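Local coordinates for protein CghA (Chaetomium globosum, PDB 6KBC) that belongs to a family of two-domain, beta-rich proteins of the calycin clan and holds the bound ligand WK1 in a pocket, at residues F15-I21 with W37-P43; N32-K36 with V101-D105. All coordinates share one frame; numbering follows the deposited sequence.

Contact 1: residues F15-I21 with W37-P43; sequences FLADTPI and WADKLSP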
loop_
_atom_site.group_PDB
_atom_site.type_symbol
_atom_site.label_atom_id
_atom_site.label_comp_id
_atom_site.label_asym_id
_atom_site.label_seq_id
_atom_site.Cartn_x
_atom_site.Cartn_y
_atom_site.Cartn_z
ATOM N N PHE A 15 23.644 3.544 12.062
ATOM C CA PHE A 15 23.067 3.811 10.747
ATOM C C PHE A 15 22.220 5.079 10.726
ATOM O O PHE A 15 21.949 5.615 9.645
ATOM C CB PHE A 15 22.219 2.613 10.290
ATOM C CG PHE A 15 21.068 2.279 11.214
ATOM C CD1 PHE A 15 19.916 3.056 11.228
ATOM C CD2 PHE A 15 21.145 1.201 12.076
ATOM C CE1 PHE A 15 18.865 2.758 12.073
ATOM C CE2 PHE A 15 20.094 0.898 12.929
ATOM C CZ PHE A 15 18.953 1.680 12.926
ATOM N N LEU A 16 21.791 5.552 11.890
ATOM C CA LEU A 16 20.914 6.710 11.980
ATOM C C LEU A 16 21.718 8.001 11.893
ATOM O O LEU A 16 22.787 8.124 12.494
ATOM C CB LEU A 16 20.134 6.659 13.294
ATOM C CG LEU A 16 18.760 7.315 13.395
ATOM C CD1 LEU A 16 17.766 6.656 12.455
ATOM C CD2 LEU A 16 18.271 7.211 14.830
ATOM N N ALA A 17 21.207 8.962 11.130
ATOM C CA ALA A 17 21.823 10.278 11.119
ATOM C C ALA A 17 21.558 10.998 12.441
ATOM O O ALA A 17 20.666 10.635 13.215
ATOM C CB ALA A 17 21.303 11.114 9.951
ATOM N N ASP A 18 22.363 12.029 12.700
ATOM C CA ASP A 18 22.227 12.790 13.939
ATOM C C ASP A 18 21.026 13.727 13.878
ATOM O O ASP A 18 20.250 13.814 14.836
ATOM C CB ASP A 18 23.519 13.567 14.208
ATOM C CG ASP A 18 23.559 14.194 15.596
ATOM O OD1 ASP A 18 22.511 14.652 16.102
ATOM O OD2 ASP A 18 24.658 14.230 16.191
ATOM N N THR A 19 20.865 14.429 12.768
ATOM C CA THR A 19 19.737 15.305 12.514
ATOM C C THR A 19 18.919 14.744 11.359
ATOM O O THR A 19 19.411 13.917 10.582
ATOM C CB THR A 19 20.214 16.718 12.158
ATOM O OG1 THR A 19 20.938 16.667 10.924
ATOM C CG2 THR A 19 21.137 17.247 13.240
ATOM N N PRO A 20 17.658 15.150 11.231
ATOM C CA PRO A 20 16.949 14.902 9.970
ATOM C C PRO A 20 17.738 15.480 8.806
ATOM O O PRO A 20 18.031 16.675 8.763
ATOM C CB PRO A 20 15.604 15.613 10.165
ATOM C CG PRO A 20 15.703 16.377 11.445
ATOM C CD PRO A 20 16.788 15.749 12.255
ATOM N N ILE A 21 18.122 14.609 7.880
ATOM C CA ILE A 21 18.895 15.003 6.704
ATOM C C ILE A 21 18.001 14.811 5.485
ATOM O O ILE A 21 17.060 14.003 5.539
ATOM C CB ILE A 21 20.199 14.191 6.585
ATOM C CG1 ILE A 21 19.895 12.705 6.396
ATOM C CG2 ILE A 21 21.101 14.421 7.802
ATOM C CD1 ILE A 21 21.124 11.817 6.474
ATOM N N TRP A 37 17.360 7.507 1.415
ATOM C CA TRP A 37 18.373 7.699 2.451
ATOM C C TRP A 37 19.374 6.554 2.303
ATOM O O TRP A 37 19.299 5.537 2.993
ATOM C CB TRP A 37 17.742 7.754 3.845
ATOM C CG TRP A 37 17.063 9.068 4.099
ATOM C CD1 TRP A 37 17.612 10.177 4.681
ATOM C CD2 TRP A 37 15.734 9.437 3.707
ATOM N NE1 TRP A 37 16.699 11.200 4.702
ATOM C CE2 TRP A 37 15.538 10.775 4.110
ATOM C CE3 TRP A 37 14.686 8.762 3.066
ATOM C CZ2 TRP A 37 14.334 11.452 3.897
ATOM C CZ3 TRP A 37 13.481 9.438 2.859
ATOM C CH2 TRP A 37 13.320 10.769 3.271
ATOM N N ALA A 38 20.326 6.736 1.381
ATOM C CA ALA A 38 21.184 5.631 0.951
ATOM C C ALA A 38 22.206 5.249 2.018
ATOM O O ALA A 38 22.408 4.062 2.295
ATOM C CB ALA A 38 21.882 5.994 -0.359
ATOM N N ASP A 39 22.862 6.234 2.632
ATOM C CA ASP A 39 23.980 5.943 3.523
ATOM C C ASP A 39 23.607 6.025 4.999
ATOM O O ASP A 39 23.883 5.090 5.757
ATOM C CB ASP A 39 25.149 6.887 3.217
ATOM C CG ASP A 39 25.783 6.596 1.867
ATOM O OD1 ASP A 39 26.231 5.447 1.652
ATOM O OD2 ASP A 39 25.792 7.499 1.002
ATOM N N LYS A 40 23.000 7.128 5.424
ATOM C CA LYS A 40 22.502 7.285 6.781
ATOM C C LYS A 40 20.996 7.502 6.709
ATOM O O LYS A 40 20.495 8.134 5.775
ATOM C CB LYS A 40 23.166 8.477 7.492
ATOM C CG LYS A 40 24.586 8.233 8.021
ATOM C CD LYS A 40 24.717 7.075 9.004
ATOM C CE LYS A 40 26.107 7.088 9.643
ATOM N NZ LYS A 40 26.705 5.720 9.727
ATOM N N LEU A 41 20.269 6.977 7.687
ATOM C CA LEU A 41 18.816 7.094 7.699
ATOM C C LEU A 41 18.414 8.239 8.620
ATOM O O LEU A 41 18.759 8.238 9.808
ATOM C CB LEU A 41 18.153 5.784 8.128
ATOM C CG LEU A 41 16.616 5.801 8.159
ATOM C CD1 LEU A 41 16.017 5.911 6.754
ATOM C CD2 LEU A 41 16.084 4.571 8.876
ATOM N N SER A 42 17.693 9.209 8.066
ATOM C CA SER A 42 17.168 10.300 8.871
ATOM C C SER A 42 16.314 9.748 10.008
ATOM O O SER A 42 15.553 8.794 9.812
ATOM C CB SER A 42 16.338 11.255 8.014
ATOM O OG SER A 42 15.551 12.106 8.834
ATOM N N PRO A 43 16.413 10.319 11.212
ATOM C CA PRO A 43 15.624 9.798 12.339
ATOM C C PRO A 43 14.135 10.096 12.239
ATOM O O PRO A 43 13.375 9.603 13.078
ATOM C CB PRO A 43 16.247 10.500 13.553
ATOM C CG PRO A 43 16.799 11.770 13.001
ATOM C CD PRO A 43 17.276 11.444 11.606
HETATM O O HOH W 1 14.282 13.401 7.117
#
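Pro43 sits in the bend of 15-21, its CD 3.4 Å from Thr19 O. Pro43 CG meets Pro20 CD at 4.0 Å, the two pyrrolidines crossing at about a right angle. On Leu16, CG and CD2 rest against Pro43 CB. Phe15 takes part largely through its backbone: Phe15 O accepts Leu41 N at 2.9 Å, nearly straight, and Ala17 N donates to Leu41 O from well above the carbonyl plane. Leu41 thus uses both its N and O, to the residues either side of Leu16, in a single parallel bridge within the long connection between strands 6-10 and 46-54. Lys40 runs out past this carbonyl, CD 3.2 Å from Phe15 O, and its NZ bonds to Gln14 O. Ile21 closes the far end. With chi1 at 63°, CG1 lies 3.8 Å from Trp37 CD1 and carries CD1 on to Lys40 CB at 4.0 Å. Trp37 NE1 donates to Ile21 O at 2.9 Å, the oxygen lying in the indole plane but the donor standing 45° out of the carbonyl plane. A water links the same oxygen to Ser42 OG. Directional bonds at each end, with proline and aliphatic packing between them, hold together two segments that lack regular secondary structure.

Contact 2: residues N32-K36 with V101-D105; sequences NLFPK and VVTSD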
loop_
_atom_site.group_PDB
_atom_site.type_symbol
_atom_site.label_atom_id
_atom_site.label_comp_id
_atom_site.label_asym_id
_atom_site.label_seq_id
_atom_site.Cartn_x
_atom_site.Cartn_y
_atom_site.Cartn_z
ATOM N N ASN A 32 11.878 4.340 -8.592
ATOM C CA ASN A 32 12.508 4.976 -7.436
ATOM C C ASN A 32 12.811 3.969 -6.337
ATOM O O ASN A 32 12.791 4.304 -5.153
ATOM C CB ASN A 32 11.651 6.118 -6.882
ATOM C CG ASN A 32 11.793 7.394 -7.680
ATOM O OD1 ASN A 32 12.554 8.291 -7.300
ATOM N ND2 ASN A 32 11.063 7.493 -8.778
ATOM N N LEU A 33 13.105 2.730 -6.722
ATOM C CA LEU A 33 13.189 1.654 -5.744
ATOM C C LEU A 33 14.426 1.760 -4.870
ATOM O O LEU A 33 14.436 1.234 -3.748
ATOM C CB LEU A 33 13.172 0.299 -6.458
ATOM C CG LEU A 33 11.862 0.030 -7.186
ATOM C CD1 LEU A 33 11.897 -1.332 -7.890
ATOM C CD2 LEU A 33 10.704 0.143 -6.189
ATOM N N PHE A 34 15.481 2.399 -5.358
ATOM C CA PHE A 34 16.670 2.539 -4.533
ATOM C C PHE A 34 16.400 3.520 -3.391
ATOM O O PHE A 34 15.752 4.551 -3.596
ATOM C CB PHE A 34 17.859 3.007 -5.372
ATOM C CG PHE A 34 19.172 2.890 -4.657
ATOM C CD1 PHE A 34 19.798 1.655 -4.531
ATOM C CD2 PHE A 34 19.768 4.001 -4.082
ATOM C CE1 PHE A 34 21.008 1.536 -3.860
ATOM C CE2 PHE A 34 20.975 3.888 -3.410
ATOM C CZ PHE A 34 21.594 2.657 -3.299
ATOM N N PRO A 35 16.866 3.220 -2.179
ATOM C CA PRO A 35 16.516 4.053 -1.024
ATOM C C PRO A 35 16.908 5.511 -1.218
ATOM O O PRO A 35 17.942 5.827 -1.812
ATOM C CB PRO A 35 17.304 3.414 0.123
ATOM C CG PRO A 35 17.483 2.001 -0.294
ATOM C CD PRO A 35 17.627 2.024 -1.783
ATOM N N LYS A 36 16.055 6.402 -0.705
ATOM C CA LYS A 36 16.309 7.834 -0.764
ATOM C C LYS A 36 17.227 8.299 0.353
ATOM O O LYS A 36 17.797 9.390 0.255
ATOM C CB LYS A 36 14.983 8.599 -0.713
ATOM C CG LYS A 36 14.073 8.291 -1.902
ATOM C CD LYS A 36 14.786 8.535 -3.217
ATOM C CE LYS A 36 13.893 8.227 -4.388
ATOM N NZ LYS A 36 14.574 8.412 -5.704
ATOM N N VAL A 101 19.541 -4.124 3.442
ATOM C CA VAL A 101 20.400 -3.750 2.331
ATOM C C VAL A 101 19.583 -3.756 1.051
ATOM O O VAL A 101 18.836 -4.703 0.783
ATOM C CB VAL A 101 21.632 -4.674 2.222
ATOM C CG1 VAL A 101 21.228 -6.111 1.962
ATOM C CG2 VAL A 101 22.546 -4.183 1.120
ATOM N N VAL A 102 19.711 -2.688 0.272
ATOM C CA VAL A 102 19.100 -2.602 -1.045
ATOM C C VAL A 102 20.196 -2.319 -2.055
ATOM O O VAL A 102 21.001 -1.401 -1.866
ATOM C CB VAL A 102 18.011 -1.518 -1.110
ATOM C CG1 VAL A 102 17.408 -1.474 -2.514
ATOM C CG2 VAL A 102 16.947 -1.796 -0.065
ATOM N N THR A 103 20.227 -3.110 -3.117
ATOM C CA THR A 103 21.180 -2.934 -4.193
ATOM C C THR A 103 20.426 -2.717 -5.492
ATOM O O THR A 103 19.338 -3.260 -5.692
ATOM C CB THR A 103 22.100 -4.150 -4.318
ATOM O OG1 THR A 103 21.329 -5.277 -4.751
ATOM C CG2 THR A 103 22.742 -4.472 -2.979
ATOM N N SER A 104 21.003 -1.906 -6.368
ATOM C CA SER A 104 20.478 -1.709 -7.710
ATOM C C SER A 104 21.604 -1.998 -8.693
ATOM O O SER A 104 22.663 -1.365 -8.624
ATOM C CB SER A 104 19.938 -0.291 -7.891
ATOM O OG SER A 104 19.333 -0.149 -9.160
ATOM N N ASP A 105 21.376 -2.951 -9.594
ATOM C CA ASP A 105 22.389 -3.407 -10.542
ATOM C C ASP A 105 22.221 -2.676 -11.864
ATOM O O ASP A 105 21.169 -2.778 -12.503
ATOM C CB ASP A 105 22.302 -4.916 -10.769
ATOM C CG ASP A 105 22.647 -5.716 -9.534
ATOM O OD1 ASP A 105 23.370 -5.188 -8.658
ATOM O OD2 ASP A 105 22.203 -6.881 -9.446
#
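Segment 32-36 is an irregular loop laid over one face of strand 101-105; the closest CA atoms, those of Phe34 and Ser104, are 6.5 Å apart. Along its edges the strand is already paired, Val102 and Ser104 bonding to strand 6-10, Val101 and Thr103 to strand 113-119. No backbone hydrogen bond joins loop and strand, and the contact is made mainly by side chains. Val102 and Ser104 point toward the loop, and Thr103 points away. Pro35 CD fits against Val102, 3.6 Å from CG1, while Pro35 CG touches CB and CG2, so both methyls of the valine meet the proline ring. Here a connecting loop packs on a face of the antiparallel strands of the N-terminal domain, which belongs to the calycin clan. Phe34 has CG anti to its backbone nitrogen (chi1 -168°), which swings the ring out to the strand: CE1 comes 3.5 Å from Val102 O and CD1 3.9 Å from Ser104 CB, both obliquely. Pro35 CD lies over one face of that ring, toward its rim, and Phe6 and Ser8 also touch it. Behind the contact, Lys36 NZ donates to an in-plane lone pair of Asn32 OD1 at 2.6 Å, linking the first and last residues of 32-36; the ammonium also bonds Ala25 O.

In the fold
Both segments of contact 1 and segment 32-36 of contact 2 lie in the long connection between strands 6-10 and 46-54, and the centres of the two contacts are 16 Å apart. They adjoin at Lys36 and Trp37, whose backbone nitrogens are bound by the two carboxylate oxygens of Glu47, OE2 and OE1 respectively. Strand 6-10 serves both: Phe6 and Ser8 meet the side chains of contact 2, whereas Leu10 touches Phe15 and Leu41 of contact 1, and Ser8 OG bonds Ala38 O. Neither contact lies against the ligand. The Trp37 side chain is about 11 Å from WK1 and that of Leu33 about 14 Å, so both are structural packing at a distance from the ligand.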